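Local coordinates for protein GntR family transcriptional regulator (PDB 7B5U) that binds the second messenger c-di-AMP through its RCK_C effector domain dimer and probably acts as a DNA-binding transcriptional regulator of the GntR family, at residues 32-37 against 57-62; 28-33 against 69-74. All coordinates share one frame; numbering follows the deposited sequence.

Interaction 1. Residues 32-37 against 57-62; sequences ATIVAI and DHIFFV. With 2BA ((2R,3R,3aS,5R,7aR,9R,10R,10aS,12R,14aR)-2,9-bis(6-amino-9H-purin-9-yl)octahydro-2H,7H-difuro[3,2-d:3',2'-j][1,3,7,9,2,8 ]tetraoxadiphosphacyclododecine-3,5,10,12-tetrol 5,12-dioxide), chain C.
Strands 33-39 and 58-62 are the middle pair of the antiparallel four-stranded sheet of this RCK_C domain, and a classic beta bulge joins V35 and A36 to F60. T33 and V62 form a hydrogen-bonded pair at one end. V62 N donates to T33 O at 2.9 Å, and T33 N returns a longer but nearly straight bond to V62 O. At the bulge, F60 O takes V35 N at 2.8 Å and, weakly, A36 N. F60 N closes the pair on A36 O at 3.0 Å, 169° at the hydrogen. The extra residue shifts the register by one between I34 and A36. V35 CG2 packs on F60 CB at 3.8 Å, and A36 O lies at the edge of the F60 ring, in its plane.

I34 and I59 meet on the face that also carries F61 and I37. CG1 of I34 lies 3.7 Å from CG2 of I59, the two side chains crossing at a slant. With CG between its own backbone N and carbonyl carbon (chi1 61°), the F61 ring leads away from strand 33-37 and meets A32 CB with CD1. M71 of helix 65-74 touches I59 and F61. On the face of T33, A36, F60 and V62, V62 CG2 packs on T33 CB. T33 packs there on T33 of the second subunit; V35 meets V35 of that subunit.

The 33-37 strand also reads an adenine of c-di-AMP. I34 N donates to ring atom N11 at 2.9 Å, 164° at the hydrogen. The amino group N61 donates to I34 O at 2.9 Å. I34 N of the second subunit bonds the same ligand.

Interaction 2. Residues 28-33 against 69-74; sequences HQTGAT and ARMKTY. With 2BA ((2R,3R,3aS,5R,7aR,9R,10R,10aS,12R,14aR)-2,9-bis(6-amino-9H-purin-9-yl)octahydro-2H,7H-difuro[3,2-d:3',2'-j][1,3,7,9,2,8 ]tetraoxadiphosphacyclododecine-3,5,10,12-tetrol 5,12-dioxide), chain C.
T30 fills the tight part of this contact, where the end of helix 26-30 meets helix 65-74. Its OG1 accepts from A32 N at 3.2 Å, an ST turn, and also bonds V26 O. The same hydroxyl oxygen lies 3.3 Å from M71 SD. The T30 methyl CG2, anti to the carbonyl carbon, is set over the Y74 ring in a CH-pi contact, 4.1 Å from the centroid. M71 is bent at chi2 and chi3, and its CG packs on A32 CB at 3.7 Å. R70 bends at chi3 (66°) and lays one guanidinium face close on the turn, with T30 C 3.2 Å above its centre and G31 N nearer the rim. G31 has positive phi, as the chain leaves the helix.

The looser side holds exposed Q29 and the water-linked NH2 of R70. Q29 CB and CG lie along the CE1 and OH end of Y74, whose ring also stacks with H16. The CB of H28 is directed away from segment 69-74, and its NE2 donates to phosphate oxygen O2P of c-di-AMP at 2.7 Å. R70 NH2 bonds Q29 O at 3.0 Å from above the carbonyl plane, and a water in the guanidinium plane links R70 NH2 to H28 O.

Overall arrangement
Interaction 1 is a buried contact near the centre of the chain, an antiparallel strand pair in the middle of the sheet. Interaction 2 is partly buried, where the end of helix 26-30 meets helix 65-74. Each joins the same two runs of chain: helix 26-30 leads into strand 33-39, and strand 58-62 leads into helix 65-74. A32 and T33 belong to both. M71 bridges them, its CE packing 3.7 Å from F61 CD2. Backbone bonds and aliphatic branches hold interaction 1; interaction 2 is held by side chains, with R70 reaching backbone carbonyls directly and through a water. Both reach c-di-AMP, the strand through an adenine and the helix through a phosphate, and both also touch the second subunit.

Interaction 1. Residues 32-37 against 57-62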
ATOM      1  N   ALA A  32       0.410   4.603   6.795  1.00  5.61           N
ATOM      2  CA  ALA A  32       0.522   4.783   5.354  1.00  5.44           C
ATOM      3  C   ALA A  32       0.716   3.462   4.628  1.00  5.38           C
ATOM      4  O   ALA A  32       1.413   2.567   5.116  1.00  5.97           O
ATOM      5  CB  ALA A  32       1.716   5.679   5.048  1.00  6.86           C
ATOM      6  N   THR A  33       0.130   3.365   3.439  1.00  5.18           N
ATOM      7  CA  THR A  33       0.412   2.260   2.529  1.00  5.29           C
ATOM      8  C   THR A  33       1.199   2.825   1.355  1.00  4.34           C
ATOM      9  O   THR A  33       0.670   3.637   0.576  1.00  5.28           O
ATOM     10  CB  THR A  33      -0.875   1.592   2.053  1.00  5.15           C
ATOM     11  OG1 THR A  33      -1.596   1.085   3.185  1.00  5.06           O
ATOM     12  CG2 THR A  33      -0.572   0.433   1.116  1.00  6.65           C
ATOM     13  N   ILE A  34       2.467   2.428   1.248  1.00  5.30           N
ATOM     14  CA  ILE A  34       3.336   2.921   0.181  1.00  5.54           C
ATOM     15  C   ILE A  34       2.986   2.221  -1.126  1.00  5.13           C
ATOM     16  O   ILE A  34       2.952   0.985  -1.196  1.00  5.74           O
ATOM     17  CB  ILE A  34       4.817   2.718   0.545  1.00  5.44           C
ATOM     18  CG1 ILE A  34       5.192   3.535   1.790  1.00  6.20           C
ATOM     19  CG2 ILE A  34       5.697   3.052  -0.653  1.00  6.26           C
ATOM     20  CD1 ILE A  34       6.582   3.219   2.331  1.00  6.49           C
ATOM     21  N   VAL A  35       2.713   3.012  -2.166  1.00  5.74           N
ATOM     22  CA  VAL A  35       2.363   2.469  -3.474  1.00  5.72           C
ATOM     23  C   VAL A  35       3.544   2.457  -4.428  1.00  5.69           C
ATOM     24  O   VAL A  35       3.570   1.652  -5.359  1.00  6.14           O
ATOM     25  CB  VAL A  35       1.150   3.183  -4.099  1.00  7.00           C
ATOM     26  CG1 VAL A  35      -0.054   2.984  -3.236  1.00  9.33           C
ATOM     27  CG2 VAL A  35       1.414   4.662  -4.323  1.00  8.65           C
ATOM     28  N   ALA A  36       4.513   3.348  -4.218  1.00  5.61           N
ATOM     29  CA  ALA A  36       5.677   3.387  -5.089  1.00  6.15           C
ATOM     30  C   ALA A  36       6.809   4.138  -4.405  1.00  6.51           C
ATOM     31  O   ALA A  36       6.575   5.006  -3.564  1.00  6.39           O
ATOM     32  CB  ALA A  36       5.366   4.070  -6.425  1.00  8.52           C
ATOM     33  N   ILE A  37       8.039   3.793  -4.793  1.00  7.69           N
ATOM     34  CA  ILE A  37       9.235   4.542  -4.431  0.59  7.95           C
ATOM     35  C   ILE A  37       9.881   5.022  -5.719  1.00  7.49           C
ATOM     36  O   ILE A  37      10.049   4.242  -6.664  1.00  9.26           O
ATOM     37  CB  ILE A  37      10.244   3.686  -3.644  0.59  9.05           C
ATOM     38  CG1 ILE A  37       9.632   3.162  -2.352  0.59 11.27           C
ATOM     39  CG2 ILE A  37      11.511   4.494  -3.357  0.59 10.27           C
ATOM     40  CD1 ILE A  37      10.415   2.023  -1.761  0.59 13.06           C
ATOM     41  N   ASP A  57      14.892   9.923  -1.980  1.00  6.83           N
ATOM     42  CA  ASP A  57      13.837   9.212  -2.684  1.00  7.14           C
ATOM     43  C   ASP A  57      12.497   9.926  -2.509  1.00  7.06           C
ATOM     44  O   ASP A  57      12.272  10.663  -1.545  1.00  7.28           O
ATOM     45  CB  ASP A  57      13.696   7.794  -2.132  1.00  6.99           C
ATOM     46  CG  ASP A  57      14.838   6.882  -2.529  1.00  7.51           C
ATOM     47  OD1 ASP A  57      15.714   7.295  -3.315  1.00  8.17           O
ATOM     48  OD2 ASP A  57      14.847   5.720  -2.061  1.00  8.29           O
ATOM     49  N   HIS A  58      11.590   9.687  -3.456  1.00  5.77           N
ATOM     50  CA  HIS A  58      10.207  10.126  -3.318  1.00  6.70           C
ATOM     51  C   HIS A  58       9.368   8.922  -2.919  1.00  6.93           C
ATOM     52  O   HIS A  58       9.425   7.873  -3.575  1.00  8.47           O
ATOM     53  CB  HIS A  58       9.661  10.700  -4.627  1.00  7.87           C
ATOM     54  CG  HIS A  58      10.415  11.880  -5.154  1.00  8.53           C
ATOM     55  ND1 HIS A  58       9.775  12.943  -5.756  1.00  9.36           N
ATOM     56  CD2 HIS A  58      11.739  12.169  -5.189  1.00 10.12           C
ATOM     57  CE1 HIS A  58      10.671  13.835  -6.137  1.00 10.55           C
ATOM     58  NE2 HIS A  58      11.871  13.392  -5.802  1.00 11.36           N
ATOM     59  N   ILE A  59       8.601   9.063  -1.841  1.00  6.63           N
ATOM     60  CA  ILE A  59       7.697   8.021  -1.367  1.00  6.30           C
ATOM     61  C   ILE A  59       6.278   8.448  -1.716  1.00  6.56           C
ATOM     62  O   ILE A  59       5.836   9.536  -1.325  1.00  7.54           O
ATOM     63  CB  ILE A  59       7.811   7.797   0.150  1.00  7.62           C
ATOM     64  CG1 ILE A  59       9.254   7.575   0.606  1.00  8.44           C
ATOM     65  CG2 ILE A  59       6.880   6.660   0.601  1.00  7.70           C
ATOM     66  CD1 ILE A  59       9.355   7.396   2.104  1.00 11.18           C
ATOM     67  N   PHE A  60       5.566   7.587  -2.435  1.00  5.81           N
ATOM     68  CA  PHE A  60       4.165   7.794  -2.786  1.00  6.04           C
ATOM     69  C   PHE A  60       3.329   6.853  -1.926  1.00  5.66           C
ATOM     70  O   PHE A  60       3.605   5.654  -1.889  1.00  5.94           O
ATOM     71  CB  PHE A  60       3.946   7.483  -4.273  1.00  6.64           C
ATOM     72  CG  PHE A  60       4.675   8.427  -5.194  1.00  7.36           C
ATOM     73  CD1 PHE A  60       6.011   8.224  -5.504  1.00  7.53           C
ATOM     74  CD2 PHE A  60       4.026   9.520  -5.747  1.00  9.59           C
ATOM     75  CE1 PHE A  60       6.690   9.109  -6.335  1.00 10.24           C
ATOM     76  CE2 PHE A  60       4.706  10.401  -6.584  1.00 10.83           C
ATOM     77  CZ  PHE A  60       6.036  10.190  -6.879  1.00 11.01           C
ATOM     78  N   PHE A  61       2.317   7.379  -1.239  1.00  5.31           N
ATOM     79  CA  PHE A  61       1.565   6.562  -0.294  1.00  5.53           C
ATOM     80  C   PHE A  61       0.124   7.046  -0.207  1.00  6.42           C
ATOM     81  O   PHE A  61      -0.167   8.223  -0.440  1.00  7.79           O
ATOM     82  CB  PHE A  61       2.205   6.563   1.103  1.00  6.26           C
ATOM     83  CG  PHE A  61       2.279   7.924   1.740  1.00  6.02           C
ATOM     84  CD1 PHE A  61       1.281   8.360   2.588  1.00  6.25           C
ATOM     85  CD2 PHE A  61       3.371   8.757   1.511  1.00  6.67           C
ATOM     86  CE1 PHE A  61       1.350   9.621   3.183  1.00  7.13           C
ATOM     87  CE2 PHE A  61       3.439  10.009   2.102  1.00  7.37           C
ATOM     88  CZ  PHE A  61       2.441  10.435   2.944  1.00  7.54           C
ATOM     89  N   VAL A  62      -0.783   6.123   0.130  1.00  5.95           N
ATOM     90  CA  VAL A  62      -2.177   6.456   0.358  1.00  6.51           C
ATOM     91  C   VAL A  62      -2.450   6.544   1.852  1.00  6.06           C
ATOM     92  O   VAL A  62      -1.763   5.943   2.684  1.00  6.59           O
ATOM     93  CB  VAL A  62      -3.174   5.512  -0.355  1.00  6.73           C
ATOM     94  CG1 VAL A  62      -2.992   5.598  -1.859  1.00  7.37           C
ATOM     95  CG2 VAL A  62      -3.051   4.076   0.157  1.00  6.64           C
TER
HETATM   96  P   2BA C 301       1.542  -5.539   8.131  1.00  5.01           P
HETATM   97  O1P 2BA C 301       0.906  -4.259   7.736  1.00  5.60           O
HETATM   98  O2P 2BA C 301       1.207  -6.096   9.474  1.00  5.18           O
HETATM   99  O5' 2BA C 301       1.224  -6.614   6.958  1.00  5.18           O
HETATM  100  C5' 2BA C 301       1.534  -7.974   7.164  1.00  5.82           C
HETATM  101  C4' 2BA C 301       1.438  -8.681   5.781  1.00  5.31           C
HETATM  102  O4' 2BA C 301       0.180  -8.621   5.347  1.00  5.33           O
HETATM  103  C3' 2BA C 301       2.354  -8.022   4.720  1.00  5.27           C
HETATM  104  O3' 2BA C 301       3.609  -8.594   4.805  1.00  5.68           O
HETATM  105  C2' 2BA C 301       1.538  -8.319   3.437  1.00  5.88           C
HETATM  106  O2' 2BA C 301       1.892  -9.657   2.884  1.00  6.23           O
HETATM  107  C1' 2BA C 301       0.249  -8.242   3.820  1.00  5.54           C
HETATM  108  N9  2BA C 301      -0.375  -6.932   3.661  1.00  5.11           N
HETATM  109  C8  2BA C 301      -0.649  -6.072   4.675  1.00  5.58           C
HETATM  110  N7  2BA C 301      -1.208  -4.965   4.152  1.00  6.37           N
HETATM  111  C5  2BA C 301      -1.253  -5.163   2.810  1.00  4.83           C
HETATM  112  C6  2BA C 301      -1.711  -4.418   1.756  1.00  5.76           C
HETATM  113  N6  2BA C 301      -2.289  -3.116   1.878  1.00  5.87           N
HETATM  114  N1  2BA C 301      -1.638  -4.909   0.518  1.00  4.71           N
HETATM  115  C2  2BA C 301      -1.090  -6.129   0.280  1.00  5.79           C
HETATM  116  N3  2BA C 301      -0.652  -6.896   1.291  1.00  5.37           N
HETATM  117  C4  2BA C 301      -0.745  -6.368   2.528  1.00  4.20           C
HETATM  118  P1  2BA C 301       4.926  -7.850   4.147  1.00  5.10           P
HETATM  119 O1P1 2BA C 301       4.657  -7.404   2.752  1.00  5.57           O
HETATM  120 O2P1 2BA C 301       6.070  -8.788   4.328  1.00  6.09           O
HETATM  121 O5'1 2BA C 301       5.107  -6.501   5.047  1.00  5.12           O
HETATM  122 C5'1 2BA C 301       5.553  -6.625   6.383  1.00  5.74           C
HETATM  123 C4'1 2BA C 301       5.314  -5.242   7.072  1.00  5.16           C
HETATM  124 O4'1 2BA C 301       6.025  -4.299   6.461  1.00  5.32           O
HETATM  125 C3'1 2BA C 301       3.822  -4.835   7.010  1.00  4.47           C
HETATM  126 O3'1 2BA C 301       3.185  -5.390   8.107  1.00  4.97           O
HETATM  127 C2'1 2BA C 301       3.961  -3.290   6.990  1.00  5.46           C
HETATM  128 O2'1 2BA C 301       4.040  -2.756   8.388  1.00  5.80           O
HETATM  129 C1'1 2BA C 301       5.092  -3.043   6.297  1.00  5.41           C
HETATM  130  N91 2BA C 301       4.926  -2.853   4.859  1.00  4.80           N
HETATM  131  C81 2BA C 301       5.200  -3.731   3.861  1.00  5.77           C
HETATM  132  N71 2BA C 301       4.872  -3.181   2.678  1.00  5.75           N
HETATM  133  C51 2BA C 301       4.363  -1.959   2.968  1.00  4.26           C
HETATM  134  C61 2BA C 301       3.841  -0.927   2.208  1.00  5.47           C
HETATM  135  N61 2BA C 301       3.773  -1.001   0.781  1.00  6.31           N
HETATM  136  N11 2BA C 301       3.434   0.182   2.788  1.00  5.09           N
HETATM  137  C21 2BA C 301       3.475   0.301   4.135  1.00  5.22           C
HETATM  138  N31 2BA C 301       3.974  -0.658   4.922  1.00  5.07           N
HETATM  139  C41 2BA C 301       4.388  -1.777   4.304  1.00  4.42           C

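Interaction 2. Residues 28-33 against 69-74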
ATOM      1  N   HIS A  28       2.375   0.169  10.341  1.00  5.52           N
ATOM      2  CA  HIS A  28       2.163   0.215  11.787  1.00  5.52           C
ATOM      3  C   HIS A  28       2.750   1.459  12.434  1.00  6.51           C
ATOM      4  O   HIS A  28       2.313   1.840  13.526  1.00  7.06           O
ATOM      5  CB  HIS A  28       2.724  -1.046  12.435  1.00  6.44           C
ATOM      6  CG  HIS A  28       1.938  -2.271  12.100  1.00  5.95           C
ATOM      7  ND1 HIS A  28       0.767  -2.595  12.751  1.00  6.18           N
ATOM      8  CD2 HIS A  28       2.140  -3.245  11.180  1.00  6.12           C
ATOM      9  CE1 HIS A  28       0.274  -3.708  12.240  1.00  6.43           C
ATOM     10  NE2 HIS A  28       1.091  -4.126  11.288  1.00  6.66           N
ATOM     11  N   GLN A  29       3.735   2.091  11.794  1.00  5.67           N
ATOM     12  CA  GLN A  29       4.339   3.291  12.365  1.00  5.89           C
ATOM     13  C   GLN A  29       3.550   4.545  12.032  1.00  6.51           C
ATOM     14  O   GLN A  29       3.489   5.469  12.849  1.00  7.27           O
ATOM     15  CB  GLN A  29       5.753   3.485  11.820  1.00  9.51           C
ATOM     16  CG  GLN A  29       6.695   2.358  12.110  1.00 11.47           C
ATOM     17  CD  GLN A  29       7.135   2.312  13.554  1.00 12.38           C
ATOM     18  OE1 GLN A  29       6.786   3.175  14.354  1.00 13.78           O
ATOM     19  NE2 GLN A  29       7.905   1.292  13.900  1.00 16.21           N
ATOM     20  N   THR A  30       2.971   4.611  10.825  1.00  6.26           N
ATOM     21  CA  THR A  30       2.418   5.856  10.297  1.00  7.28           C
ATOM     22  C   THR A  30       1.014   5.731   9.733  1.00  6.89           C
ATOM     23  O   THR A  30       0.419   6.762   9.396  1.00  7.24           O
ATOM     24  CB  THR A  30       3.290   6.411   9.165  1.00  7.86           C
ATOM     25  OG1 THR A  30       3.243   5.504   8.055  1.00  7.19           O
ATOM     26  CG2 THR A  30       4.733   6.634   9.638  1.00 10.28           C
ATOM     27  N   GLY A  31       0.490   4.516   9.556  1.00  6.22           N
ATOM     28  CA  GLY A  31      -0.790   4.342   8.905  1.00  6.52           C
ATOM     29  C   GLY A  31      -0.762   4.440   7.397  1.00  5.39           C
ATOM     30  O   GLY A  31      -1.828   4.338   6.771  1.00  6.17           O
ATOM     31  N   ALA A  32       0.410   4.603   6.795  1.00  5.61           N
ATOM     32  CA  ALA A  32       0.522   4.783   5.354  1.00  5.44           C
ATOM     33  C   ALA A  32       0.716   3.462   4.628  1.00  5.38           C
ATOM     34  O   ALA A  32       1.413   2.567   5.116  1.00  5.97           O
ATOM     35  CB  ALA A  32       1.716   5.679   5.048  1.00  6.86           C
ATOM     36  N   THR A  33       0.130   3.365   3.439  1.00  5.18           N
ATOM     37  CA  THR A  33       0.412   2.260   2.529  1.00  5.29           C
ATOM     38  C   THR A  33       1.199   2.825   1.355  1.00  4.34           C
ATOM     39  O   THR A  33       0.670   3.637   0.576  1.00  5.28           O
ATOM     40  CB  THR A  33      -0.875   1.592   2.053  1.00  5.15           C
ATOM     41  OG1 THR A  33      -1.596   1.085   3.185  1.00  5.06           O
ATOM     42  CG2 THR A  33      -0.572   0.433   1.116  1.00  6.65           C
ATOM     43  N   ALA A  69       0.628  13.607   7.970  1.00  6.61           N
ATOM     44  CA  ALA A  69       1.335  14.242   9.081  1.00  7.14           C
ATOM     45  C   ALA A  69       2.259  13.258   9.791  1.00  6.24           C
ATOM     46  O   ALA A  69       3.385  13.610  10.174  1.00  7.00           O
ATOM     47  CB  ALA A  69       0.322  14.834  10.062  1.00  8.87           C
ATOM     48  N   ARG A  70       1.804  12.016   9.970  1.00  6.25           N
ATOM     49  CA  ARG A  70       2.642  10.985  10.573  1.00  6.35           C
ATOM     50  C   ARG A  70       3.873  10.685   9.717  1.00  5.84           C
ATOM     51  O   ARG A  70       4.986  10.568  10.243  1.00  6.25           O
ATOM     52  CB  ARG A  70       1.815   9.726  10.854  1.00  6.93           C
ATOM     53  CG  ARG A  70       0.684   9.986  11.848  1.00  7.33           C
ATOM     54  CD  ARG A  70      -0.307   8.841  11.980  1.00  7.45           C
ATOM     55  NE  ARG A  70       0.331   7.664  12.555  1.00  6.18           N
ATOM     56  CZ  ARG A  70      -0.230   6.460  12.611  1.00  7.19           C
ATOM     57  NH1 ARG A  70      -1.463   6.258  12.134  1.00  9.44           N
ATOM     58  NH2 ARG A  70       0.458   5.456  13.146  1.00  7.69           N
ATOM     59  N   MET A  71       3.692  10.530   8.398  1.00  6.40           N
ATOM     60  CA  MET A  71       4.832  10.263   7.524  1.00  6.80           C
ATOM     61  C   MET A  71       5.833  11.406   7.553  1.00  6.07           C
ATOM     62  O   MET A  71       7.049  11.182   7.604  1.00  7.10           O
ATOM     63  CB  MET A  71       4.352   9.998   6.099  1.00  6.95           C
ATOM     64  CG  MET A  71       3.743   8.630   5.933  1.00  7.32           C
ATOM     65  SD  MET A  71       4.984   7.313   5.933  1.00  6.66           S
ATOM     66  CE  MET A  71       5.441   7.330   4.198  1.00  9.30           C
ATOM     67  N   LYS A  72       5.346  12.637   7.517  1.00  6.23           N
ATOM     68  CA  LYS A  72       6.257  13.771   7.529  1.00  7.39           C
ATOM     69  C   LYS A  72       7.055  13.826   8.828  1.00  6.25           C
ATOM     70  O   LYS A  72       8.265  14.081   8.813  1.00  7.86           O
ATOM     71  CB  LYS A  72       5.456  15.049   7.303  1.00 10.91           C
ATOM     72  CG  LYS A  72       6.017  16.261   7.988  1.00 17.11           C
ATOM     73  CD  LYS A  72       5.142  17.465   7.738  1.00 18.84           C
ATOM     74  CE  LYS A  72       5.804  18.350   6.740  1.00 20.24           C
ATOM     75  NZ  LYS A  72       5.215  19.686   6.804  1.00 18.39           N
ATOM     76  N   THR A  73       6.399  13.577   9.960  1.00  6.30           N
ATOM     77  CA  THR A  73       7.116  13.573  11.233  1.00  7.01           C
ATOM     78  C   THR A  73       8.104  12.419  11.303  1.00  6.49           C
ATOM     79  O   THR A  73       9.248  12.586  11.744  1.00  6.73           O
ATOM     80  CB  THR A  73       6.107  13.482  12.375  1.00  8.93           C
ATOM     81  OG1 THR A  73       5.218  14.601  12.300  1.00 11.93           O
ATOM     82  CG2 THR A  73       6.799  13.496  13.724  1.00  9.81           C
ATOM     83  N   TYR A  74       7.664  11.245  10.867  1.00  7.69           N
ATOM     84  CA  TYR A  74       8.472  10.038  10.933  1.00  7.29           C
ATOM     85  C   TYR A  74       9.776  10.192  10.162  1.00  7.03           C
ATOM     86  O   TYR A  74      10.820   9.687  10.598  1.00  8.90           O
ATOM     87  CB  TYR A  74       7.635   8.882  10.386  1.00  9.45           C
ATOM     88  CG  TYR A  74       8.219   7.502  10.508  1.00  9.05           C
ATOM     89  CD1 TYR A  74       8.204   6.826  11.718  1.00  9.80           C
ATOM     90  CD2 TYR A  74       8.739   6.856   9.397  1.00  9.83           C
ATOM     91  CE1 TYR A  74       8.712   5.543  11.823  1.00 11.10           C
ATOM     92  CE2 TYR A  74       9.241   5.574   9.490  1.00 10.86           C
ATOM     93  CZ  TYR A  74       9.225   4.928  10.701  1.00 12.12           C
ATOM     94  OH  TYR A  74       9.729   3.648  10.794  1.00 16.10           O
TER
HETATM   95  P   2BA C 301       1.542  -5.539   8.131  1.00  5.01           P
HETATM   96  O1P 2BA C 301       0.906  -4.259   7.736  1.00  5.60           O
HETATM   97  O2P 2BA C 301       1.207  -6.096   9.474  1.00  5.18           O
HETATM   98  O5' 2BA C 301       1.224  -6.614   6.958  1.00  5.18           O
HETATM   99  C5' 2BA C 301       1.534  -7.974   7.164  1.00  5.82           C
HETATM  100  C4' 2BA C 301       1.438  -8.681   5.781  1.00  5.31           C
HETATM  101  O4' 2BA C 301       0.180  -8.621   5.347  1.00  5.33           O
HETATM  102  C3' 2BA C 301       2.354  -8.022   4.720  1.00  5.27           C
HETATM  103  O3' 2BA C 301       3.609  -8.594   4.805  1.00  5.68           O
HETATM  104  C2' 2BA C 301       1.538  -8.319   3.437  1.00  5.88           C
HETATM  105  O2' 2BA C 301       1.892  -9.657   2.884  1.00  6.23           O
HETATM  106  C1' 2BA C 301       0.249  -8.242   3.820  1.00  5.54           C
HETATM  107  N9  2BA C 301      -0.375  -6.932   3.661  1.00  5.11           N
HETATM  108  C8  2BA C 301      -0.649  -6.072   4.675  1.00  5.58           C
HETATM  109  N7  2BA C 301      -1.208  -4.965   4.152  1.00  6.37           N
HETATM  110  C5  2BA C 301      -1.253  -5.163   2.810  1.00  4.83           C
HETATM  111  C6  2BA C 301      -1.711  -4.418   1.756  1.00  5.76           C
HETATM  112  N6  2BA C 301      -2.289  -3.116   1.878  1.00  5.87           N
HETATM  113  N1  2BA C 301      -1.638  -4.909   0.518  1.00  4.71           N
HETATM  114  C2  2BA C 301      -1.090  -6.129   0.280  1.00  5.79           C
HETATM  115  N3  2BA C 301      -0.652  -6.896   1.291  1.00  5.37           N
HETATM  116  C4  2BA C 301      -0.745  -6.368   2.528  1.00  4.20           C
HETATM  117  P1  2BA C 301       4.926  -7.850   4.147  1.00  5.10           P
HETATM  118 O1P1 2BA C 301       4.657  -7.404   2.752  1.00  5.57           O
HETATM  119 O2P1 2BA C 301       6.070  -8.788   4.328  1.00  6.09           O
HETATM  120 O5'1 2BA C 301       5.107  -6.501   5.047  1.00  5.12           O
HETATM  121 C5'1 2BA C 301       5.553  -6.625   6.383  1.00  5.74           C
HETATM  122 C4'1 2BA C 301       5.314  -5.242   7.072  1.00  5.16           C
HETATM  123 O4'1 2BA C 301       6.025  -4.299   6.461  1.00  5.32           O
HETATM  124 C3'1 2BA C 301       3.822  -4.835   7.010  1.00  4.47           C
HETATM  125 O3'1 2BA C 301       3.185  -5.390   8.107  1.00  4.97           O
HETATM  126 C2'1 2BA C 301       3.961  -3.290   6.990  1.00  5.46           C
HETATM  127 O2'1 2BA C 301       4.040  -2.756   8.388  1.00  5.80           O
HETATM  128 C1'1 2BA C 301       5.092  -3.043   6.297  1.00  5.41           C
HETATM  129  N91 2BA C 301       4.926  -2.853   4.859  1.00  4.80           N
HETATM  130  C81 2BA C 301       5.200  -3.731   3.861  1.00  5.77           C
HETATM  131  N71 2BA C 301       4.872  -3.181   2.678  1.00  5.75           N
HETATM  132  C51 2BA C 301       4.363  -1.959   2.968  1.00  4.26           C
HETATM  133  C61 2BA C 301       3.841  -0.927   2.208  1.00  5.47           C
HETATM  134  N61 2BA C 301       3.773  -1.001   0.781  1.00  6.31           N
HETATM  135  N11 2BA C 301       3.434   0.182   2.788  1.00  5.09           N
HETATM  136  C21 2BA C 301       3.475   0.301   4.135  1.00  5.22           C
HETATM  137  N31 2BA C 301       3.974  -0.658   4.922  1.00  5.07           N
HETATM  138  C41 2BA C 301       4.388  -1.777   4.304  1.00  4.42           C
HETATM  139  O   HOH W   1      -0.263   2.737  14.200  1.00  7.70           O